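PDB 3ML4: protein Dok-7 from Mus musculus, which activates the muscle receptor tyrosine kinase MuSK from inside the cell, inducing its autophosphorylation and so driving acetylcholine receptor clustering and formation of the neuromuscular synapse. Local coordinates for residues A111-A123 against P132-L144. Residues are numbered along the deposited sequence; the frame is centred on the assembly and turned at random.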
ATOM      1  N   ALA B 111      -8.286  -1.164   7.972  1.00 30.17           N
ATOM      2  CA  ALA B 111      -8.122  -0.600   6.636  1.00 29.70           C
ATOM      3  C   ALA B 111      -6.675  -0.282   6.269  1.00 29.43           C
ATOM      4  O   ALA B 111      -6.286  -0.428   5.111  1.00 29.10           O
ATOM      5  CB  ALA B 111      -8.983   0.629   6.481  1.00 29.84           C
ATOM      6  N   LEU B 112      -5.882   0.148   7.251  1.00 29.19           N
ATOM      7  CA  LEU B 112      -4.490   0.543   6.986  1.00 28.99           C
ATOM      8  C   LEU B 112      -3.514  -0.635   6.851  1.00 28.64           C
ATOM      9  O   LEU B 112      -2.369  -0.450   6.432  1.00 28.55           O
ATOM     10  CB  LEU B 112      -3.993   1.567   8.011  1.00 28.95           C
ATOM     11  CG  LEU B 112      -4.644   2.956   7.955  1.00 29.86           C
ATOM     12  CD1 LEU B 112      -4.152   3.833   9.107  1.00 29.69           C
ATOM     13  CD2 LEU B 112      -4.427   3.651   6.599  1.00 29.25           C
ATOM     14  N   GLY B 113      -3.973  -1.838   7.198  1.00 28.30           N
ATOM     15  CA  GLY B 113      -3.175  -3.053   7.026  1.00 27.88           C
ATOM     16  C   GLY B 113      -2.901  -3.742   8.345  1.00 27.64           C
ATOM     17  O   GLY B 113      -3.796  -4.358   8.934  1.00 27.79           O
ATOM     18  N   GLU B 114      -1.660  -3.647   8.809  1.00 27.28           N
ATOM     19  CA  GLU B 114      -1.304  -4.173  10.124  1.00 27.01           C
ATOM     20  C   GLU B 114      -0.831  -3.039  11.027  1.00 26.90           C
ATOM     21  O   GLU B 114       0.322  -2.595  10.945  1.00 26.80           O
ATOM     22  CB  GLU B 114      -0.259  -5.289  10.014  1.00 26.96           C
ATOM     23  CG  GLU B 114      -0.756  -6.552   9.301  1.00 26.54           C
ATOM     24  CD  GLU B 114      -1.843  -7.306  10.070  1.00 26.65           C
ATOM     25  OE1 GLU B 114      -1.888  -7.231  11.321  1.00 25.52           O
ATOM     26  OE2 GLU B 114      -2.659  -7.984   9.411  1.00 27.37           O
ATOM     27  N   VAL B 115      -1.748  -2.559  11.861  1.00 26.73           N
ATOM     28  CA  VAL B 115      -1.483  -1.445  12.771  1.00 26.79           C
ATOM     29  C   VAL B 115      -1.958  -1.775  14.184  1.00 26.94           C
ATOM     30  O   VAL B 115      -3.157  -1.904  14.454  1.00 26.59           O
ATOM     31  CB  VAL B 115      -2.006  -0.064  12.218  1.00 27.05           C
ATOM     32  CG1 VAL B 115      -3.162  -0.246  11.255  1.00 26.91           C
ATOM     33  CG2 VAL B 115      -2.355   0.927  13.340  1.00 26.39           C
ATOM     34  N   HIS B 116      -0.970  -1.926  15.065  1.00 27.08           N
ATOM     35  CA  HIS B 116      -1.147  -2.438  16.416  1.00 27.08           C
ATOM     36  C   HIS B 116      -0.444  -1.511  17.398  1.00 26.89           C
ATOM     37  O   HIS B 116       0.512  -0.820  17.033  1.00 27.03           O
ATOM     38  CB  HIS B 116      -0.525  -3.832  16.526  1.00 27.26           C
ATOM     39  CG  HIS B 116      -1.091  -4.833  15.564  1.00 28.06           C
ATOM     40  ND1 HIS B 116      -1.874  -5.894  15.972  1.00 28.68           N
ATOM     41  CD2 HIS B 116      -0.977  -4.944  14.220  1.00 27.99           C
ATOM     42  CE1 HIS B 116      -2.225  -6.607  14.918  1.00 28.35           C
ATOM     43  NE2 HIS B 116      -1.692  -6.053  13.842  1.00 28.34           N
ATOM     44  N   ARG B 117      -0.907  -1.496  18.642  1.00 26.51           N
ATOM     45  CA  ARG B 117      -0.281  -0.675  19.658  1.00 26.39           C
ATOM     46  C   ARG B 117      -0.239  -1.410  20.990  1.00 26.16           C
ATOM     47  O   ARG B 117      -1.173  -2.132  21.341  1.00 26.04           O
ATOM     48  CB  ARG B 117      -1.004   0.672  19.785  1.00 26.63           C
ATOM     49  CG  ARG B 117      -2.116   0.694  20.812  1.00 27.40           C
ATOM     50  CD  ARG B 117      -2.906   1.973  20.784  1.00 29.36           C
ATOM     51  NE  ARG B 117      -4.214   1.741  20.187  1.00 31.05           N
ATOM     52  CZ  ARG B 117      -5.264   1.280  20.856  1.00 32.56           C
ATOM     53  NH1 ARG B 117      -5.159   1.019  22.158  1.00 33.41           N
ATOM     54  NH2 ARG B 117      -6.419   1.083  20.224  1.00 32.65           N
ATOM     55  N   PHE B 118       0.854  -1.224  21.723  1.00 26.09           N
ATOM     56  CA  PHE B 118       1.030  -1.836  23.039  1.00 25.94           C
ATOM     57  C   PHE B 118       1.549  -0.804  24.026  1.00 26.08           C
ATOM     58  O   PHE B 118       2.576  -0.164  23.776  1.00 26.02           O
ATOM     59  CB  PHE B 118       2.026  -2.990  22.966  1.00 25.93           C
ATOM     60  CG  PHE B 118       1.697  -4.029  21.925  1.00 26.21           C
ATOM     61  CD1 PHE B 118       1.059  -5.209  22.283  1.00 25.82           C
ATOM     62  CD2 PHE B 118       2.048  -3.835  20.586  1.00 25.97           C
ATOM     63  CE1 PHE B 118       0.765  -6.183  21.324  1.00 25.72           C
ATOM     64  CE2 PHE B 118       1.754  -4.794  19.629  1.00 25.89           C
ATOM     65  CZ  PHE B 118       1.113  -5.974  20.001  1.00 26.08           C
ATOM     66  N   HIS B 119       0.832  -0.633  25.140  1.00 26.32           N
ATOM     67  CA  HIS B 119       1.283   0.228  26.232  1.00 26.19           C
ATOM     68  C   HIS B 119       2.517  -0.383  26.898  1.00 25.77           C
ATOM     69  O   HIS B 119       2.457  -1.490  27.444  1.00 25.76           O
ATOM     70  CB  HIS B 119       0.177   0.431  27.270  1.00 26.61           C
ATOM     71  CG  HIS B 119      -0.967   1.280  26.796  1.00 28.40           C
ATOM     72  ND1 HIS B 119      -2.286   0.889  26.901  1.00 29.85           N
ATOM     73  CD2 HIS B 119      -0.983   2.487  26.178  1.00 29.16           C
ATOM     74  CE1 HIS B 119      -3.066   1.829  26.396  1.00 29.93           C
ATOM     75  NE2 HIS B 119      -2.301   2.808  25.948  1.00 30.16           N
ATOM     76  N   VAL B 120       3.632   0.340  26.839  1.00 25.46           N
ATOM     77  CA  VAL B 120       4.912  -0.127  27.384  1.00 25.19           C
ATOM     78  C   VAL B 120       5.603   0.918  28.276  1.00 25.14           C
ATOM     79  O   VAL B 120       5.222   2.093  28.297  1.00 25.25           O
ATOM     80  CB  VAL B 120       5.906  -0.553  26.257  1.00 25.36           C
ATOM     81  CG1 VAL B 120       5.285  -1.621  25.337  1.00 24.82           C
ATOM     82  CG2 VAL B 120       6.380   0.664  25.453  1.00 24.99           C
ATOM     83  N   THR B 121       6.618   0.468  29.011  1.00 24.79           N
ATOM     84  CA  THR B 121       7.498   1.336  29.775  1.00 24.11           C
ATOM     85  C   THR B 121       8.904   1.178  29.223  1.00 24.12           C
ATOM     86  O   THR B 121       9.462   0.080  29.245  1.00 24.07           O
ATOM     87  CB  THR B 121       7.502   0.954  31.266  1.00 24.20           C
ATOM     88  OG1 THR B 121       6.157   0.730  31.715  1.00 24.02           O
ATOM     89  CG2 THR B 121       8.162   2.047  32.102  1.00 22.88           C
ATOM     90  N   VAL B 122       9.470   2.272  28.724  1.00 24.21           N
ATOM     91  CA  VAL B 122      10.809   2.255  28.138  1.00 24.75           C
ATOM     92  C   VAL B 122      11.875   2.323  29.237  1.00 25.49           C
ATOM     93  O   VAL B 122      11.919   3.278  30.012  1.00 25.59           O
ATOM     94  CB  VAL B 122      11.017   3.405  27.092  1.00 24.67           C
ATOM     95  CG1 VAL B 122      12.420   3.350  26.470  1.00 23.41           C
ATOM     96  CG2 VAL B 122       9.950   3.352  25.997  1.00 24.07           C
ATOM     97  N   ALA B 123      12.730   1.304  29.289  1.00 26.23           N
ATOM     98  CA  ALA B 123      13.802   1.219  30.290  1.00 27.00           C
ATOM     99  C   ALA B 123      14.869   2.295  30.096  1.00 27.57           C
ATOM    100  O   ALA B 123      15.241   2.600  28.958  1.00 27.71           O
ATOM    101  CB  ALA B 123      14.445  -0.164  30.260  1.00 26.86           C
ATOM    102  N   PRO B 132       6.492   5.539  30.798  1.00 30.29           N
ATOM    103  CA  PRO B 132       5.357   5.078  29.993  1.00 30.19           C
ATOM    104  C   PRO B 132       5.393   5.608  28.559  1.00 29.99           C
ATOM    105  O   PRO B 132       5.761   6.764  28.318  1.00 30.16           O
ATOM    106  CB  PRO B 132       4.148   5.647  30.738  1.00 30.15           C
ATOM    107  CG  PRO B 132       4.601   5.713  32.154  1.00 30.34           C
ATOM    108  CD  PRO B 132       6.044   6.124  32.076  1.00 30.29           C
ATOM    109  N   ALA B 133       5.029   4.744  27.619  1.00 29.49           N
ATOM    110  CA  ALA B 133       4.998   5.077  26.202  1.00 29.05           C
ATOM    111  C   ALA B 133       4.137   4.044  25.515  1.00 28.76           C
ATOM    112  O   ALA B 133       3.738   3.058  26.128  1.00 28.65           O
ATOM    113  CB  ALA B 133       6.390   5.051  25.623  1.00 28.93           C
ATOM    114  N   THR B 134       3.853   4.258  24.238  1.00 28.64           N
ATOM    115  CA  THR B 134       3.101   3.267  23.481  1.00 28.74           C
ATOM    116  C   THR B 134       3.873   2.849  22.236  1.00 28.06           C
ATOM    117  O   THR B 134       4.298   3.692  21.453  1.00 28.36           O
ATOM    118  CB  THR B 134       1.659   3.753  23.166  1.00 28.57           C
ATOM    119  OG1 THR B 134       1.069   2.904  22.180  1.00 29.92           O
ATOM    120  CG2 THR B 134       1.670   5.175  22.648  1.00 30.00           C
ATOM    121  N   LEU B 135       4.082   1.545  22.080  1.00 27.45           N
ATOM    122  CA  LEU B 135       4.783   1.022  20.908  1.00 26.76           C
ATOM    123  C   LEU B 135       3.802   0.770  19.773  1.00 26.44           C
ATOM    124  O   LEU B 135       2.806   0.069  19.959  1.00 26.39           O
ATOM    125  CB  LEU B 135       5.541  -0.269  21.245  1.00 26.42           C
ATOM    126  CG  LEU B 135       6.394  -0.853  20.109  1.00 26.12           C
ATOM    127  CD1 LEU B 135       7.701  -0.082  19.924  1.00 25.19           C
ATOM    128  CD2 LEU B 135       6.677  -2.325  20.349  1.00 26.36           C
ATOM    129  N   HIS B 136       4.086   1.341  18.605  1.00 26.05           N
ATOM    130  CA  HIS B 136       3.231   1.152  17.428  1.00 26.11           C
ATOM    131  C   HIS B 136       3.925   0.396  16.305  1.00 25.99           C
ATOM    132  O   HIS B 136       5.036   0.742  15.899  1.00 25.80           O
ATOM    133  CB  HIS B 136       2.733   2.494  16.886  1.00 26.03           C
ATOM    134  CG  HIS B 136       1.872   3.252  17.843  1.00 26.39           C
ATOM    135  ND1 HIS B 136       0.496   3.200  17.806  1.00 27.21           N
ATOM    136  CD2 HIS B 136       2.189   4.082  18.864  1.00 27.25           C
ATOM    137  CE1 HIS B 136       0.002   3.963  18.763  1.00 27.61           C
ATOM    138  NE2 HIS B 136       1.008   4.511  19.420  1.00 27.94           N
ATOM    139  N   LEU B 137       3.266  -0.643  15.809  1.00 26.06           N
ATOM    140  CA  LEU B 137       3.699  -1.280  14.579  1.00 26.39           C
ATOM    141  C   LEU B 137       2.764  -0.828  13.471  1.00 26.48           C
ATOM    142  O   LEU B 137       1.555  -1.053  13.546  1.00 26.48           O
ATOM    143  CB  LEU B 137       3.711  -2.802  14.718  1.00 26.28           C
ATOM    144  CG  LEU B 137       4.219  -3.600  13.516  1.00 27.05           C
ATOM    145  CD1 LEU B 137       5.173  -4.704  13.948  1.00 27.54           C
ATOM    146  CD2 LEU B 137       3.055  -4.182  12.734  1.00 28.33           C
ATOM    147  N   CYS B 138       3.322  -0.152  12.473  1.00 26.97           N
ATOM    148  CA  CYS B 138       2.559   0.279  11.305  1.00 27.38           C
ATOM    149  C   CYS B 138       3.134  -0.327  10.028  1.00 27.59           C
ATOM    150  O   CYS B 138       3.991   0.274   9.376  1.00 27.67           O
ATOM    151  CB  CYS B 138       2.524   1.801  11.205  1.00 27.49           C
ATOM    152  SG  CYS B 138       1.290   2.418  10.039  1.00 27.89           S
ATOM    153  N   ASN B 139       2.651  -1.524   9.695  1.00 27.73           N
ATOM    154  CA  ASN B 139       3.132  -2.310   8.556  1.00 28.00           C
ATOM    155  C   ASN B 139       4.653  -2.540   8.564  1.00 28.20           C
ATOM    156  O   ASN B 139       5.142  -3.438   9.242  1.00 28.44           O
ATOM    157  CB  ASN B 139       2.650  -1.722   7.216  1.00 27.81           C
ATOM    158  CG  ASN B 139       1.135  -1.593   7.139  1.00 28.07           C
ATOM    159  OD1 ASN B 139       0.407  -2.585   7.178  1.00 28.70           O
ATOM    160  ND2 ASN B 139       0.657  -0.364   7.020  1.00 27.50           N
ATOM    161  N   ASP B 140       5.388  -1.728   7.815  1.00 28.41           N
ATOM    162  CA  ASP B 140       6.829  -1.909   7.651  1.00 28.78           C
ATOM    163  C   ASP B 140       7.667  -1.088   8.643  1.00 28.49           C
ATOM    164  O   ASP B 140       8.893  -1.215   8.672  1.00 28.44           O
ATOM    165  CB  ASP B 140       7.252  -1.620   6.198  1.00 29.20           C
ATOM    166  CG  ASP B 140       6.383  -0.550   5.520  1.00 30.79           C
ATOM    167  OD1 ASP B 140       6.238  -0.599   4.274  1.00 32.68           O
ATOM    168  OD2 ASP B 140       5.842   0.333   6.222  1.00 31.41           O
ATOM    169  N   ILE B 141       7.000  -0.268   9.458  1.00 28.07           N
ATOM    170  CA  ILE B 141       7.689   0.604  10.413  1.00 27.55           C
ATOM    171  C   ILE B 141       7.301   0.398  11.884  1.00 27.15           C
ATOM    172  O   ILE B 141       6.148   0.109  12.216  1.00 26.93           O
ATOM    173  CB  ILE B 141       7.558   2.104  10.043  1.00 27.48           C
ATOM    174  CG1 ILE B 141       6.093   2.491   9.818  1.00 27.89           C
ATOM    175  CG2 ILE B 141       8.421   2.424   8.833  1.00 27.12           C
ATOM    176  CD1 ILE B 141       5.838   4.001   9.723  1.00 27.84           C
ATOM    177  N   LEU B 142       8.295   0.542  12.750  1.00 26.69           N
ATOM    178  CA  LEU B 142       8.100   0.474  14.189  1.00 26.35           C
ATOM    179  C   LEU B 142       8.374   1.838  14.793  1.00 25.97           C
ATOM    180  O   LEU B 142       9.361   2.495  14.466  1.00 25.72           O
ATOM    181  CB  LEU B 142       9.014  -0.578  14.824  1.00 26.41           C
ATOM    182  CG  LEU B 142       8.782  -0.896  16.307  1.00 26.50           C
ATOM    183  CD1 LEU B 142       7.519  -1.738  16.500  1.00 25.90           C
ATOM    184  CD2 LEU B 142      10.000  -1.593  16.912  1.00 26.48           C
ATOM    185  N   VAL B 143       7.489   2.250  15.685  1.00 25.78           N
ATOM    186  CA  VAL B 143       7.543   3.571  16.276  1.00 25.56           C
ATOM    187  C   VAL B 143       7.258   3.493  17.773  1.00 25.57           C
ATOM    188  O   VAL B 143       6.460   2.671  18.224  1.00 25.47           O
ATOM    189  CB  VAL B 143       6.562   4.532  15.533  1.00 25.42           C
ATOM    190  CG1 VAL B 143       5.892   5.533  16.464  1.00 24.82           C
ATOM    191  CG2 VAL B 143       7.281   5.240  14.407  1.00 25.48           C
ATOM    192  N   LEU B 144       7.943   4.333  18.536  1.00 25.79           N
ATOM    193  CA  LEU B 144       7.578   4.578  19.924  1.00 26.30           C
ATOM    194  C   LEU B 144       6.975   5.970  20.037  1.00 26.34           C
ATOM    195  O   LEU B 144       7.461   6.907  19.408  1.00 26.38           O
ATOM    196  CB  LEU B 144       8.792   4.414  20.853  1.00 26.12           C
ATOM    197  CG  LEU B 144       8.944   3.036  21.505  1.00 26.36           C
ATOM    198  CD1 LEU B 144      10.332   2.842  22.097  1.00 27.75           C
ATOM    199  CD2 LEU B 144       7.878   2.803  22.574  1.00 25.87           C
TER
HETATM  200  O   HOH W   1      -1.307   1.738  16.453  1.00 10.78           O
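Asn-139 reaches back with its carboxamide to the turn joining helix 98-112 to strand 115-122 and meets backbone there at both ends. Its ND2 donates to Leu-112 O at 3.1 Å, with the acceptor almost in the amide plane, and its OD1 appears to accept from Glu-114 N, though the exact place of OD1 is less sure; the Asn-139 backbone N completes the grip on Glu-114 O. An amide suits the place, carrying donor and acceptor side by side for a chain leaving the helix through Gly-113, whose backbone angles would press a CB against the carbonyl O of Leu-112 and so call for glycine. A leucine here would probably leave Leu-112 O and Glu-114 N without these side-chain mates and let the helix-to-strand corner shift. Beyond the corner, Glu-114 OE1 takes a nearly straight bond from His-116 NE2 (2.8 Å, 171°), in the ring plane, while OE2 is held by Ser-208.

From here strands 115-122 and 133-138 run as an antiparallel hairpin, the first two strands of the PTB domain's seven-stranded sheet, a PH-like fold. One face packs under helix 193-203: Phe-118, Leu-135 and Leu-137 are buried there, and His-116 borders Leu-199 of the helix. Further along, Val-120 has CG2 between its backbone N and carbonyl carbon (chi1 -56°), bringing that methyl 3.9 Å from Leu-144 CD2 as the two side chains meet roughly perpendicular. Val-122 CG2 lies 4.0 Å from Ala-133 CB, whose small methyl accommodates the valine.

On the other face, turned toward the PH domain, Arg-117 runs alongside the His-136 imidazole, both leaving the sheet in one direction, with Arg-117 CB 3.5 Å from His-136 ND1 and guanidinium and imidazole planes 53° apart. A water in the imidazole plane sits 2.7 Å from His-136 ND1 and donates weakly to His-116 O.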